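Local coordinates for protein halogenase (Chondromyces crocatus, PDB 3E1T) that probably catalyses the FAD-dependent chlorination step in the biosynthesis of chondrochloren, as a variant member of the flavin-dependent halogenases, at residues Leu252-Tyr255 / Ile256-Pro260; Ala111-Asp114 / Asp115-Arg119. All coordinates share one frame; numbering follows the deposited sequence.

Contact 1: Leu252-Tyr255 / Ile256-Pro260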
loop_
_atom_site.group_PDB
_atom_site.type_symbol
_atom_site.label_atom_id
_atom_site.label_comp_id
_atom_site.label_asym_id
_atom_site.label_seq_id
_atom_site.Cartn_x
_atom_site.Cartn_y
_atom_site.Cartn_z
ATOM N N LEU A 252 -12.538 0.545 19.865
ATOM C CA LEU A 252 -11.386 1.397 19.592
ATOM C C LEU A 252 -11.027 2.235 20.818
ATOM O O LEU A 252 -9.857 2.342 21.170
ATOM C CB LEU A 252 -11.621 2.281 18.366
ATOM C CG LEU A 252 -10.500 3.200 17.869
ATOM C CD1 LEU A 252 -9.255 2.420 17.419
ATOM C CD2 LEU A 252 -11.027 4.083 16.739
ATOM N N LEU A 253 -12.045 2.804 21.466
ATOM C CA LEU A 253 -11.846 3.626 22.661
ATOM C C LEU A 253 -11.126 2.839 23.750
ATOM O O LEU A 253 -10.173 3.339 24.347
ATOM C CB LEU A 253 -13.181 4.190 23.168
ATOM C CG LEU A 253 -13.474 5.679 22.894
ATOM C CD1 LEU A 253 -12.674 6.282 21.728
ATOM C CD2 LEU A 253 -14.965 5.919 22.699
ATOM N N ARG A 254 -11.569 1.601 23.972
ATOM C CA ARG A 254 -10.900 0.698 24.900
ATOM C C ARG A 254 -9.476 0.324 24.480
ATOM O O ARG A 254 -8.610 0.167 25.336
ATOM C CB ARG A 254 -11.738 -0.560 25.154
ATOM C CG ARG A 254 -11.162 -1.470 26.228
ATOM C CD ARG A 254 -10.747 -0.657 27.466
ATOM N NE ARG A 254 -10.069 -1.465 28.475
ATOM C CZ ARG A 254 -10.586 -1.771 29.662
ATOM N NH1 ARG A 254 -11.801 -1.339 30.001
ATOM N NH2 ARG A 254 -9.883 -2.507 30.517
ATOM N N TYR A 255 -9.233 0.179 23.177
ATOM C CA TYR A 255 -7.878 -0.070 22.687
ATOM C C TYR A 255 -6.985 1.144 22.919
ATOM O O TYR A 255 -5.812 1.004 23.276
ATOM C CB TYR A 255 -7.871 -0.439 21.197
ATOM C CG TYR A 255 -8.275 -1.861 20.881
ATOM C CD1 TYR A 255 -7.765 -2.942 21.610
ATOM C CD2 TYR A 255 -9.147 -2.133 19.822
ATOM C CE1 TYR A 255 -8.126 -4.251 21.305
ATOM C CE2 TYR A 255 -9.521 -3.438 19.515
ATOM C CZ TYR A 255 -9.004 -4.486 20.252
ATOM O OH TYR A 255 -9.374 -5.764 19.933
ATOM N N ILE A 256 -7.541 2.334 22.705
ATOM C CA ILE A 256 -6.799 3.577 22.930
ATOM C C ILE A 256 -6.318 3.656 24.381
ATOM O O ILE A 256 -5.137 3.886 24.631
ATOM C CB ILE A 256 -7.627 4.818 22.545
ATOM C CG1 ILE A 256 -7.750 4.918 21.022
ATOM C CG2 ILE A 256 -6.984 6.087 23.097
ATOM C CD1 ILE A 256 -8.847 5.836 20.553
ATOM N N ASP A 257 -7.238 3.423 25.321
ATOM C CA ASP A 257 -6.921 3.419 26.754
ATOM C C ASP A 257 -5.777 2.472 27.115
ATOM O O ASP A 257 -5.053 2.708 28.080
ATOM C CB ASP A 257 -8.160 3.063 27.579
ATOM C CG ASP A 257 -9.179 4.192 27.638
ATOM O OD1 ASP A 257 -8.939 5.283 27.055
ATOM O OD2 ASP A 257 -10.233 3.987 28.280
ATOM N N ARG A 258 -5.605 1.413 26.329
ATOM C CA ARG A 258 -4.620 0.369 26.638
ATOM C C ARG A 258 -3.255 0.608 25.993
ATOM O O ARG A 258 -2.340 -0.207 26.122
ATOM C CB ARG A 258 -5.161 -1.003 26.240
ATOM C CG ARG A 258 -6.342 -1.475 27.075
ATOM C CD ARG A 258 -6.832 -2.807 26.551
ATOM N NE ARG A 258 -5.770 -3.805 26.596
ATOM C CZ ARG A 258 -5.742 -4.924 25.875
ATOM N NH1 ARG A 258 -6.728 -5.213 25.020
ATOM N NH2 ARG A 258 -4.721 -5.758 26.015
ATOM N N CYS A 259 -3.116 1.732 25.306
ATOM C CA CYS A 259 -1.840 2.099 24.696
ATOM C C CYS A 259 -1.391 3.470 25.216
ATOM O O CYS A 259 -1.817 4.499 24.692
ATOM C CB CYS A 259 -1.953 2.104 23.167
ATOM S SG CYS A 259 -0.405 2.502 22.322
ATOM N N PRO A 260 -0.548 3.486 26.267
ATOM C CA PRO A 260 -0.101 4.724 26.929
ATOM C C PRO A 260 0.120 5.956 26.035
ATOM O O PRO A 260 -0.551 6.978 26.242
ATOM C CB PRO A 260 1.189 4.289 27.616
ATOM C CG PRO A 260 0.884 2.899 28.044
ATOM C CD PRO A 260 0.013 2.297 26.940
HETATM O O HOH W 1 -10.571 5.859 25.109
#
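Ile-256 holds CG1 anti to its carbonyl carbon (chi1 -72°), and a nearly extended chi2 carries CD1 back along the last turn of helix 248-257 to Leu-253 and Leu-252. Ile-256 CD1 lies 4.0 Å from Leu-253 CD1, the two side chains side by side, and 4.1 Å from CG of Leu-252. Branched aliphatic residues suit this face, because Leu-252 and Ile-256 also pack on Phe-220 of strand 218-224. The hydrogen-bonding pattern changes in this turn: Ile-256 N and Asp-257 N donate to the carbonyls four residues back, whereas Arg-258 N gives Arg-254 O a weak bond and turns to Tyr-255 O, 3.1 Å away and well above that carbonyl's plane. Arg-258, bent at chi3, runs beside the Tyr-255 ring, its NH1 4.1 Å from Tyr-255 CE1 at the ring edge, and reaches a salt bridge with Asp-217. Were Arg-258 replaced by an alanine, Asp-217 would probably lose this charge partner, and the contacts of CG and CD with Arg-254 O and of the side chain with the Tyr-255 ring would go too. On the exposed side a water donates to both Leu-253 O and Asp-257 OD1, the latter at 2.6 Å.

Contact 2: Ala111-Asp114 / Asp115-Arg119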
loop_
_atom_site.group_PDB
_atom_site.type_symbol
_atom_site.label_atom_id
_atom_site.label_comp_id
_atom_site.label_asym_id
_atom_site.label_seq_id
_atom_site.Cartn_x
_atom_site.Cartn_y
_atom_site.Cartn_z
ATOM N N ALA A 111 -8.999 11.926 0.121
ATOM C CA ALA A 111 -10.051 12.602 -0.640
ATOM C C ALA A 111 -9.464 13.696 -1.528
ATOM O O ALA A 111 -9.663 13.676 -2.750
ATOM C CB ALA A 111 -11.120 13.172 0.306
ATOM N N ARG A 112 -8.711 14.614 -0.907
ATOM C CA ARG A 112 -8.092 15.753 -1.599
ATOM C C ARG A 112 -6.940 15.329 -2.483
ATOM O O ARG A 112 -6.713 15.913 -3.541
ATOM C CB ARG A 112 -7.514 16.766 -0.606
ATOM C CG ARG A 112 -8.394 17.179 0.555
ATOM C CD ARG A 112 -7.601 18.144 1.445
ATOM N NE ARG A 112 -6.979 19.206 0.652
ATOM C CZ ARG A 112 -5.848 19.838 0.966
ATOM N NH1 ARG A 112 -5.172 19.531 2.070
ATOM N NH2 ARG A 112 -5.389 20.791 0.165
ATOM N N PHE A 113 -6.182 14.343 -2.018
ATOM C CA PHE A 113 -5.001 13.891 -2.738
ATOM C C PHE A 113 -5.370 13.140 -4.019
ATOM O O PHE A 113 -4.809 13.413 -5.082
ATOM C CB PHE A 113 -4.124 13.030 -1.826
ATOM C CG PHE A 113 -2.870 12.544 -2.476
ATOM C CD1 PHE A 113 -1.819 13.414 -2.722
ATOM C CD2 PHE A 113 -2.732 11.203 -2.841
ATOM C CE1 PHE A 113 -0.650 12.967 -3.329
ATOM C CE2 PHE A 113 -1.568 10.744 -3.440
ATOM C CZ PHE A 113 -0.521 11.635 -3.690
ATOM N N ASP A 114 -6.303 12.196 -3.914
ATOM C CA ASP A 114 -6.767 11.441 -5.082
ATOM C C ASP A 114 -7.429 12.395 -6.083
ATOM O O ASP A 114 -7.137 12.336 -7.269
ATOM C CB ASP A 114 -7.752 10.339 -4.684
ATOM C CG ASP A 114 -7.101 9.222 -3.863
ATOM O OD1 ASP A 114 -5.895 9.302 -3.580
ATOM O OD2 ASP A 114 -7.809 8.258 -3.497
ATOM N N ASP A 115 -8.309 13.269 -5.582
ATOM C CA ASP A 115 -8.993 14.283 -6.413
ATOM C C ASP A 115 -7.966 15.132 -7.155
ATOM O O ASP A 115 -8.030 15.279 -8.374
ATOM C CB ASP A 115 -9.910 15.166 -5.562
ATOM C CG ASP A 115 -10.797 16.081 -6.403
ATOM O OD1 ASP A 115 -11.400 15.605 -7.397
ATOM O OD2 ASP A 115 -10.900 17.277 -6.062
ATOM N N MET A 116 -7.002 15.663 -6.411
ATOM C CA MET A 116 -5.880 16.382 -6.995
ATOM C C MET A 116 -5.223 15.577 -8.123
ATOM O O MET A 116 -4.983 16.106 -9.211
ATOM C CB MET A 116 -4.876 16.748 -5.895
ATOM C CG MET A 116 -3.564 17.316 -6.380
ATOM S SD MET A 116 -2.517 17.957 -5.049
ATOM C CE MET A 116 -0.949 17.794 -5.890
ATOM N N LEU A 117 -4.957 14.300 -7.868
ATOM C CA LEU A 117 -4.362 13.405 -8.860
ATOM C C LEU A 117 -5.243 13.149 -10.081
ATOM O O LEU A 117 -4.728 13.033 -11.197
ATOM C CB LEU A 117 -3.984 12.050 -8.224
ATOM C CG LEU A 117 -2.821 11.943 -7.229
ATOM C CD1 LEU A 117 -2.762 10.530 -6.633
ATOM C CD2 LEU A 117 -1.485 12.303 -7.851
ATOM N N LEU A 118 -6.553 13.014 -9.869
ATOM C CA LEU A 118 -7.469 12.680 -10.971
ATOM C C LEU A 118 -7.684 13.890 -11.879
ATOM O O LEU A 118 -7.760 13.749 -13.099
ATOM C CB LEU A 118 -8.812 12.136 -10.463
ATOM C CG LEU A 118 -9.690 11.371 -11.481
ATOM C CD1 LEU A 118 -8.988 10.154 -12.102
ATOM C CD2 LEU A 118 -10.986 10.935 -10.860
ATOM N N ARG A 119 -7.764 15.072 -11.270
ATOM C CA ARG A 119 -7.811 16.336 -12.011
ATOM C C ARG A 119 -6.586 16.492 -12.920
ATOM O O ARG A 119 -6.711 16.955 -14.058
ATOM C CB ARG A 119 -7.930 17.510 -11.036
ATOM C CG ARG A 119 -9.360 17.983 -10.742
ATOM C CD ARG A 119 -10.274 16.901 -10.178
ATOM N NE ARG A 119 -10.815 16.023 -11.221
ATOM C CZ ARG A 119 -11.742 15.090 -11.021
ATOM N NH1 ARG A 119 -12.255 14.894 -9.814
ATOM N NH2 ARG A 119 -12.167 14.349 -12.035
#
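Phe-113 and Leu-117, one turn apart on helix 110-123, make the main apolar contact. With CG of Phe-113 opposite its backbone N (chi1 -179°), the ring stands out from the helix and its end comes round toward Leu-117, which lies over one face: Leu-117 CG stands 4.3 Å from the Phe-113 ring centroid, a CH-pi contact, while Leu-117 CD1 closes to 3.4 Å from Phe-113 CE2. A flat ring offers the leucine a broad apolar surface, and the pair extends the buried side of the helix, Phe-113 meeting Met-68 and Leu-117 meeting Pro-17 and Ser-20.

Backbone bonds are those of a regular alpha-helix. Asp-115 to Leu-118 each donate to the carbonyl four positions earlier; the bond from Leu-118 N to Asp-114 O is short, at 2.7 Å.

Charged groups occupy other sides. Arg-119 NH1 meets Asp-115 OD1 at 2.7 Å in a salt bridge, the oxygen at the guanidinium edge and near its plane; Leu-118 CB covers one face of that group. An arginine suits the place because its guanidinium can serve Asp-115 with NH1 and Glu-122 and Glu-130 with NH2. Buried Asp-114 is gripped through OD2 by Arg-43 and Arg-110, which probably stabilise its negative charge. About 5 Å from the FAD, its side chain packs on Pro-17, in what is probably the glycine-rich GxGxxG turn of a dinucleotide-binding Rossmann-type fold.

How the contacts relate
The two contacts are successive along the chain, contact 2 closing before contact 1 begins, and they do not touch: their centres are 33 Å apart and their nearest atoms about 18 Å. Each is a local, within-helix arrangement, but they belong to different parts of the molecule. Contact 1 lies in the C-terminal part of helix 248-257, which packs on the large mixed sheet; contact 2 occupies most of helix 110-123, next to helix 17-27. The Leu-252 side chain of contact 1 is about 11 Å from the FAD, against about 5 Å for Asp-114, so contact 1 lies outside the cofactor's immediate surroundings, whereas contact 2 belongs to the FAD-binding side.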